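Local structure of E1 (Kluyveromyces marxianus, 3VX6) at residues N87-F92 / K135-I140; S164-S169 / G183-A188; A178-G183 / V195-V200. The protein acts as an E1-like enzyme that activates the ubiquitin-like proteins Atg8 and Atg12 for their conjugation in autophagy and the cytoplasm-to-vacuole pathway. All coordinates share one frame; numbering follows the deposited sequence.

Contact 1 of 3, residues N87-F92 / K135-I140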
# COMPACT_ATOMS: atom_id res chain seq x y z
N ASN A 87 18.20 12.67 -8.90
CA ASN A 87 18.64 13.78 -9.74
C ASN A 87 19.34 13.34 -11.01
O ASN A 87 19.45 14.11 -11.95
CB ASN A 87 19.55 14.71 -8.92
CG ASN A 87 20.55 13.96 -8.04
OD1 ASN A 87 20.51 12.73 -7.92
ND2 ASN A 87 21.45 14.71 -7.40
N THR A 88 19.81 12.10 -11.04
CA THR A 88 20.49 11.63 -12.23
C THR A 88 19.97 10.25 -12.60
O THR A 88 19.54 9.49 -11.73
CB THR A 88 22.03 11.55 -12.05
OG1 THR A 88 22.40 10.24 -11.60
CG2 THR A 88 22.49 12.58 -11.03
N ILE A 89 20.00 9.95 -13.90
CA ILE A 89 19.53 8.66 -14.40
C ILE A 89 20.36 7.52 -13.82
O ILE A 89 19.85 6.44 -13.55
CB ILE A 89 19.61 8.61 -15.96
CG1 ILE A 89 18.92 7.35 -16.49
CG2 ILE A 89 21.06 8.58 -16.41
CD1 ILE A 89 17.42 7.41 -16.50
N GLU A 90 21.65 7.76 -13.62
CA GLU A 90 22.53 6.73 -13.08
C GLU A 90 22.20 6.44 -11.62
O GLU A 90 22.22 5.29 -11.20
CB GLU A 90 24.00 7.15 -13.21
CG GLU A 90 24.48 7.25 -14.65
CD GLU A 90 24.43 8.67 -15.20
OE1 GLU A 90 23.52 9.45 -14.84
OE2 GLU A 90 25.31 9.01 -16.03
N LEU A 91 21.90 7.49 -10.86
CA LEU A 91 21.54 7.31 -9.46
C LEU A 91 20.24 6.54 -9.38
O LEU A 91 20.03 5.70 -8.50
CB LEU A 91 21.40 8.67 -8.78
CG LEU A 91 22.79 9.21 -8.46
CD1 LEU A 91 22.73 10.48 -7.62
CD2 LEU A 91 23.55 8.11 -7.74
N PHE A 92 19.36 6.82 -10.34
CA PHE A 92 18.08 6.16 -10.44
C PHE A 92 18.35 4.70 -10.82
O PHE A 92 17.82 3.79 -10.20
CB PHE A 92 17.23 6.85 -11.51
CG PHE A 92 15.90 6.20 -11.72
CD1 PHE A 92 14.83 6.47 -10.86
CD2 PHE A 92 15.72 5.32 -12.78
CE1 PHE A 92 13.59 5.86 -11.06
CE2 PHE A 92 14.48 4.71 -12.98
CZ PHE A 92 13.41 4.98 -12.12
N LYS A 135 12.21 13.36 -20.53
CA LYS A 135 11.82 11.97 -20.34
C LYS A 135 11.78 11.74 -18.84
O LYS A 135 12.68 12.14 -18.12
CB LYS A 135 12.85 11.04 -20.99
CG LYS A 135 13.18 11.39 -22.43
CD LYS A 135 14.38 10.61 -22.95
CE LYS A 135 14.78 11.08 -24.35
NZ LYS A 135 16.04 10.43 -24.83
N PHE A 136 10.72 11.08 -18.37
CA PHE A 136 10.57 10.83 -16.94
C PHE A 136 10.59 9.37 -16.57
O PHE A 136 9.62 8.66 -16.78
CB PHE A 136 9.27 11.45 -16.46
CG PHE A 136 9.20 12.92 -16.69
CD1 PHE A 136 9.48 13.80 -15.65
CD2 PHE A 136 8.93 13.42 -17.96
CE1 PHE A 136 9.48 15.18 -15.87
CE2 PHE A 136 8.93 14.79 -18.19
CZ PHE A 136 9.21 15.67 -17.14
N TYR A 137 11.70 8.94 -15.98
CA TYR A 137 11.86 7.56 -15.54
C TYR A 137 11.33 7.46 -14.11
O TYR A 137 11.66 8.29 -13.26
CB TYR A 137 13.34 7.20 -15.57
CG TYR A 137 14.01 7.48 -16.90
CD1 TYR A 137 14.40 6.44 -17.75
CD2 TYR A 137 14.22 8.79 -17.33
CE1 TYR A 137 14.98 6.70 -19.00
CE2 TYR A 137 14.81 9.07 -18.58
CZ TYR A 137 15.18 8.01 -19.40
OH TYR A 137 15.72 8.28 -20.64
N TYR A 138 10.48 6.48 -13.83
CA TYR A 138 9.97 6.33 -12.48
C TYR A 138 9.65 4.90 -12.14
O TYR A 138 9.52 4.04 -13.01
CB TYR A 138 8.73 7.17 -12.24
CG TYR A 138 7.56 6.79 -13.10
CD1 TYR A 138 7.58 7.02 -14.46
CD2 TYR A 138 6.41 6.23 -12.53
CE1 TYR A 138 6.49 6.73 -15.26
CE2 TYR A 138 5.30 5.92 -13.31
CZ TYR A 138 5.35 6.18 -14.68
OH TYR A 138 4.27 5.90 -15.49
N TRP A 139 9.50 4.66 -10.84
CA TRP A 139 9.20 3.35 -10.34
C TRP A 139 8.45 3.48 -9.04
O TRP A 139 8.94 4.07 -8.08
CB TRP A 139 10.49 2.59 -10.11
CG TRP A 139 10.33 1.13 -10.24
CD1 TRP A 139 9.15 0.43 -10.30
CD2 TRP A 139 11.37 0.16 -10.35
NE1 TRP A 139 9.40 -0.90 -10.44
CE2 TRP A 139 10.76 -1.10 -10.48
CE3 TRP A 139 12.77 0.24 -10.36
CZ2 TRP A 139 11.49 -2.28 -10.61
CZ3 TRP A 139 13.50 -0.94 -10.49
CH2 TRP A 139 12.86 -2.18 -10.62
N ILE A 140 7.24 2.93 -9.01
CA ILE A 140 6.44 2.99 -7.81
C ILE A 140 6.41 1.63 -7.15
O ILE A 140 6.51 0.60 -7.83
CB ILE A 140 5.00 3.43 -8.11
CG1 ILE A 140 5.02 4.78 -8.83
CG2 ILE A 140 4.21 3.53 -6.82
CD1 ILE A 140 3.64 5.33 -9.18
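Tyr137, on strand 135-144, offers one ring face to Ile89 from the first turn of helix 89-94. The methyl CD1 of Ile89 stands 3.3 Å from the centroid of the Tyr137 ring and only 8° off its normal, a CH-pi contact over the middle of the ring. Ile89 CG1 lies anti to the backbone N (chi1 -171°), with CD1 beyond it over the phenol ring. Tyr137 CB serves a second partner, lying over a face of the Phe92 ring at 4.2 Å from that ring's centroid, again a CH-pi contact. Tyr138 follows with its backbone: its CA is 3.7 Å from Phe92 CZ and approaches the ring obliquely. Its CB is directed away from the helix, and its ring meets Phe24 edge-to-face. At Trp139 the backbone N comes to the edge of the Phe92 ring, near its plane, while Trp139 CB lies 4.3 Å from Phe92 CZ. The indole NE1 is engaged by Glu263 O. On the helix, Thr88 is the N-cap: its OG1 accepts from Leu91 N at 2.9 Å, in the turn that carries Ile89 and Phe92. Phe92 also has a cation-pi partner in Lys97, which bonds to Phe92 O as well. Helix 89-94 thus follows strand 78-86 and packs on strand 135-144 of the same mixed sheet, a partner of strand 123-130. Hydrophobic burial and CH-pi attraction hold the helix start to the strand, with the polar bonding left to the cap and to partners elsewhere.

Contact 2 of 3, residues S164-S169 / G183-A188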
# COMPACT_ATOMS: atom_id res chain seq x y z
N SER A 164 -23.87 -4.71 5.66
CA SER A 164 -23.87 -5.05 7.07
C SER A 164 -23.85 -3.80 7.94
O SER A 164 -23.25 -2.79 7.57
CB SER A 164 -22.66 -5.91 7.40
OG SER A 164 -22.64 -6.27 8.77
N ASP A 165 -24.51 -3.85 9.09
CA ASP A 165 -24.51 -2.71 9.99
C ASP A 165 -23.07 -2.45 10.37
O ASP A 165 -22.64 -1.30 10.47
CB ASP A 165 -25.33 -2.98 11.26
CG ASP A 165 -26.78 -2.56 11.12
OD1 ASP A 165 -27.55 -3.26 10.43
OD2 ASP A 165 -27.15 -1.52 11.71
N ILE A 166 -22.32 -3.54 10.57
CA ILE A 166 -20.91 -3.47 10.93
C ILE A 166 -20.06 -3.06 9.72
O ILE A 166 -19.07 -2.35 9.88
CB ILE A 166 -20.41 -4.83 11.50
CG1 ILE A 166 -18.99 -4.69 12.04
CG2 ILE A 166 -20.48 -5.90 10.43
CD1 ILE A 166 -18.91 -3.86 13.30
N SER A 167 -20.45 -3.50 8.53
CA SER A 167 -19.72 -3.13 7.32
C SER A 167 -19.85 -1.64 7.14
O SER A 167 -18.85 -0.93 7.00
CB SER A 167 -20.30 -3.83 6.09
OG SER A 167 -19.96 -5.20 6.06
N VAL A 168 -21.09 -1.17 7.12
CA VAL A 168 -21.41 0.25 6.97
C VAL A 168 -20.69 1.04 8.05
O VAL A 168 -20.31 2.18 7.84
CB VAL A 168 -22.93 0.50 7.12
CG1 VAL A 168 -23.23 1.99 7.08
CG2 VAL A 168 -23.69 -0.24 6.02
N SER A 169 -20.51 0.41 9.20
CA SER A 169 -19.83 1.01 10.33
C SER A 169 -18.37 1.26 9.97
O SER A 169 -17.75 2.24 10.41
CB SER A 169 -19.94 0.08 11.54
OG SER A 169 -19.16 0.53 12.63
N GLY A 183 -17.67 -7.03 18.61
CA GLY A 183 -18.66 -6.66 17.61
C GLY A 183 -18.62 -5.23 17.14
O GLY A 183 -19.30 -4.90 16.17
N VAL A 184 -17.85 -4.39 17.80
CA VAL A 184 -17.77 -2.99 17.41
C VAL A 184 -16.42 -2.67 16.76
O VAL A 184 -15.36 -3.07 17.26
CB VAL A 184 -18.03 -2.04 18.62
CG1 VAL A 184 -19.24 -2.51 19.38
CG2 VAL A 184 -16.83 -2.00 19.55
N ILE A 185 -16.46 -1.96 15.64
CA ILE A 185 -15.25 -1.57 14.93
C ILE A 185 -14.40 -0.65 15.78
O ILE A 185 -14.87 0.36 16.28
CB ILE A 185 -15.61 -0.89 13.60
CG1 ILE A 185 -16.21 -1.93 12.67
CG2 ILE A 185 -14.39 -0.25 12.97
CD1 ILE A 185 -16.56 -1.41 11.33
N GLN A 186 -13.14 -1.01 15.94
CA GLN A 186 -12.19 -0.24 16.74
C GLN A 186 -10.89 -0.03 15.97
O GLN A 186 -10.57 -0.78 15.04
CB GLN A 186 -11.90 -1.00 18.04
CG GLN A 186 -13.12 -1.29 18.89
CD GLN A 186 -13.66 -0.04 19.56
OE1 GLN A 186 -14.63 -0.10 20.31
NE2 GLN A 186 -13.02 1.09 19.29
N LYS A 187 -10.13 1.00 16.35
CA LYS A 187 -8.88 1.28 15.66
C LYS A 187 -7.94 0.07 15.74
O LYS A 187 -7.82 -0.57 16.78
CB LYS A 187 -8.21 2.51 16.27
CG LYS A 187 -9.03 3.78 16.10
CD LYS A 187 -8.32 4.99 16.69
CE LYS A 187 -9.21 6.22 16.56
NZ LYS A 187 -8.65 7.42 17.25
N ALA A 188 -7.28 -0.22 14.63
CA ALA A 188 -6.34 -1.34 14.56
C ALA A 188 -5.09 -1.06 15.38
O ALA A 188 -3.97 -1.21 14.89
CB ALA A 188 -5.96 -1.62 13.12
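Ile185, on strand 184-186, reaches across to Ile166 and Ser169 of helix 165-171. The strand runs in nearly the same direction as the helix: the axes of 165-169 and 184-186 make an angle of 22° and approach to 8.6 Å. Starting from the backbone, Ile185 CB lies 3.9 Å from Ser169 OG. One bond further, the first torsion sets CG1 anti to the carbonyl carbon (chi1 -69°) and so turns it to the methyl CD1 of Ile166, at 3.4 Å; CG1 also lies 3.8 Å from Ser169 OG. At the tip, CD1 faces the helix, 3.0 Å from the backbone Ile166 O and 3.5 Å from Ser169 OG, while Ser169 CB comes within van der Waals range too. Ile166 contributes its own methyl: CD1, besides touching Ile185 CG1, lies 3.1 Å from Gly183 O, against the carbonyl where the turn enters the strand. Gly183 has a positive phi, a conformation that glycine adopts readily. Behind the contact, Ile185 also packs on Gln173. The interface is small and lies near the surface, with Ile185 at its centre and Ile166 and Ser169 at its margin. Van der Waals contacts of carbon with carbon and of carbon with oxygen carry it, and no hydrogen bond is found between helix and edge strand here.

Contact 3 of 3, residues A178-G183 / V195-V200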
# COMPACT_ATOMS: atom_id res chain seq x y z
N ALA A 178 -9.14 -1.55 10.04
CA ALA A 178 -9.65 -1.40 11.39
C ALA A 178 -9.72 -2.80 11.99
O ALA A 178 -9.29 -3.78 11.36
CB ALA A 178 -11.04 -0.76 11.37
N CYS A 179 -10.24 -2.91 13.20
CA CYS A 179 -10.37 -4.21 13.80
C CYS A 179 -11.72 -4.25 14.47
O CYS A 179 -12.43 -3.25 14.52
CB CYS A 179 -9.24 -4.49 14.80
SG CYS A 179 -9.30 -3.56 16.35
N VAL A 180 -12.10 -5.42 14.97
CA VAL A 180 -13.38 -5.56 15.63
C VAL A 180 -13.13 -6.08 17.04
O VAL A 180 -12.36 -7.02 17.24
CB VAL A 180 -14.29 -6.52 14.86
CG1 VAL A 180 -15.70 -6.39 15.37
CG2 VAL A 180 -14.23 -6.21 13.37
N ILE A 181 -13.75 -5.43 18.02
CA ILE A 181 -13.61 -5.82 19.42
C ILE A 181 -15.00 -5.86 20.03
O ILE A 181 -15.63 -4.82 20.25
CB ILE A 181 -12.75 -4.82 20.20
CG1 ILE A 181 -11.38 -4.69 19.54
CG2 ILE A 181 -12.62 -5.27 21.65
CD1 ILE A 181 -10.39 -3.94 20.38
N SER A 182 -15.48 -7.06 20.29
CA SER A 182 -16.80 -7.23 20.86
C SER A 182 -17.87 -6.75 19.89
O SER A 182 -18.84 -6.11 20.30
CB SER A 182 -16.93 -6.49 22.19
OG SER A 182 -16.07 -7.04 23.17
N GLY A 183 -17.67 -7.03 18.61
CA GLY A 183 -18.66 -6.66 17.61
C GLY A 183 -18.62 -5.23 17.14
O GLY A 183 -19.30 -4.90 16.17
N VAL A 195 -6.51 -8.11 21.39
CA VAL A 195 -7.79 -8.65 21.85
C VAL A 195 -8.90 -8.66 20.80
O VAL A 195 -9.97 -9.22 21.04
CB VAL A 195 -8.32 -7.88 23.09
CG1 VAL A 195 -7.20 -7.71 24.11
CG2 VAL A 195 -8.87 -6.53 22.68
N CYS A 196 -8.68 -8.03 19.66
CA CYS A 196 -9.72 -7.98 18.63
C CYS A 196 -9.99 -9.37 18.05
O CYS A 196 -9.11 -10.23 18.05
CB CYS A 196 -9.33 -7.04 17.51
SG CYS A 196 -7.99 -7.67 16.48
N GLU A 197 -11.21 -9.57 17.55
CA GLU A 197 -11.61 -10.84 16.96
C GLU A 197 -11.06 -10.89 15.56
O GLU A 197 -10.80 -11.97 15.03
CB GLU A 197 -13.14 -10.96 16.86
CG GLU A 197 -13.87 -10.99 18.17
CD GLU A 197 -14.21 -9.62 18.68
OE1 GLU A 197 -14.97 -8.90 17.99
OE2 GLU A 197 -13.70 -9.26 19.77
N LYS A 198 -10.91 -9.71 14.97
CA LYS A 198 -10.42 -9.62 13.62
C LYS A 198 -10.06 -8.22 13.18
O LYS A 198 -10.29 -7.25 13.90
CB LYS A 198 -11.45 -10.20 12.66
CG LYS A 198 -12.85 -9.69 12.84
CD LYS A 198 -13.82 -10.66 12.20
CE LYS A 198 -15.26 -10.17 12.27
NZ LYS A 198 -16.20 -11.24 11.84
N VAL A 199 -9.49 -8.16 11.99
CA VAL A 199 -9.07 -6.93 11.35
C VAL A 199 -9.87 -6.74 10.08
O VAL A 199 -10.02 -7.66 9.30
CB VAL A 199 -7.58 -7.01 10.98
CG1 VAL A 199 -7.19 -5.86 10.04
CG2 VAL A 199 -6.75 -6.99 12.26
N VAL A 200 -10.39 -5.53 9.88
CA VAL A 200 -11.17 -5.23 8.68
C VAL A 200 -10.31 -4.35 7.78
O VAL A 200 -9.74 -3.35 8.22
CB VAL A 200 -12.52 -4.55 9.04
CG1 VAL A 200 -13.35 -5.50 9.86
CG2 VAL A 200 -12.29 -3.29 9.83
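Ala178 and Val200 form an antiparallel hydrogen-bonded pair at the closely packed end. Ala178 N donates to Val200 O at 2.6 Å in the carbonyl plane, whereas Val200 N meets Ala178 O from above the Ala178 carbonyl plane. On the face that carries Ala178, Val180, Lys198 and Val200, Val180 CG2 meets Val200 CG1 at 3.7 Å, and Lys198 lays its CG beside Val180 while its amine salt-bridges Glu244. On the other face, Cys179 and Val199 are buried under helices 190-195 and 215-225.

Toward the turn the pairing gives way to a carboxylate. Glu197 N still donates to Val180 O at 2.8 Å; the bend at chi2 (87°) turns CD back toward the turn, and OE2 accepts from Ser182 N at 2.9 Å on its syn side. OE1 takes weak bonds from Ser182 N and Gly183 N. Beside this exposed end Ile181 packs CG1 on Cys196 CB and CD1 on Val195 CG2 (3.8 Å). An alanine at Ile181 would probably leave Val195 CG2 and Cys196 CB without these neighbours and open a gap. Ser182 and Gly183, both with positive phi, make the type I' turn of a beta-hairpin whose first strand pairs here with strand 198-202.

Contacts 2 and 3 share Gly183 and reach the same sheet through neighbouring strands, their centres 8 Å apart. Strand 177-181 pairs with strand 198-202 in contact 3 and with strand 184-186 of contact 2, where Gln186 N lies 2.7 Å from Cys179 O, a probable hydrogen bond. Ile185 CG2 packs on Ala178 CB at 3.7 Å, so the isoleucine that receives helix 165-171 also touches the paired strand. Contact 1 stands apart, on the opposite side of the chain's centre and in a different mixed sheet, its centre 42 Å from those of contacts 2 and 3 and its nearest atoms about 23 and 22 Å away.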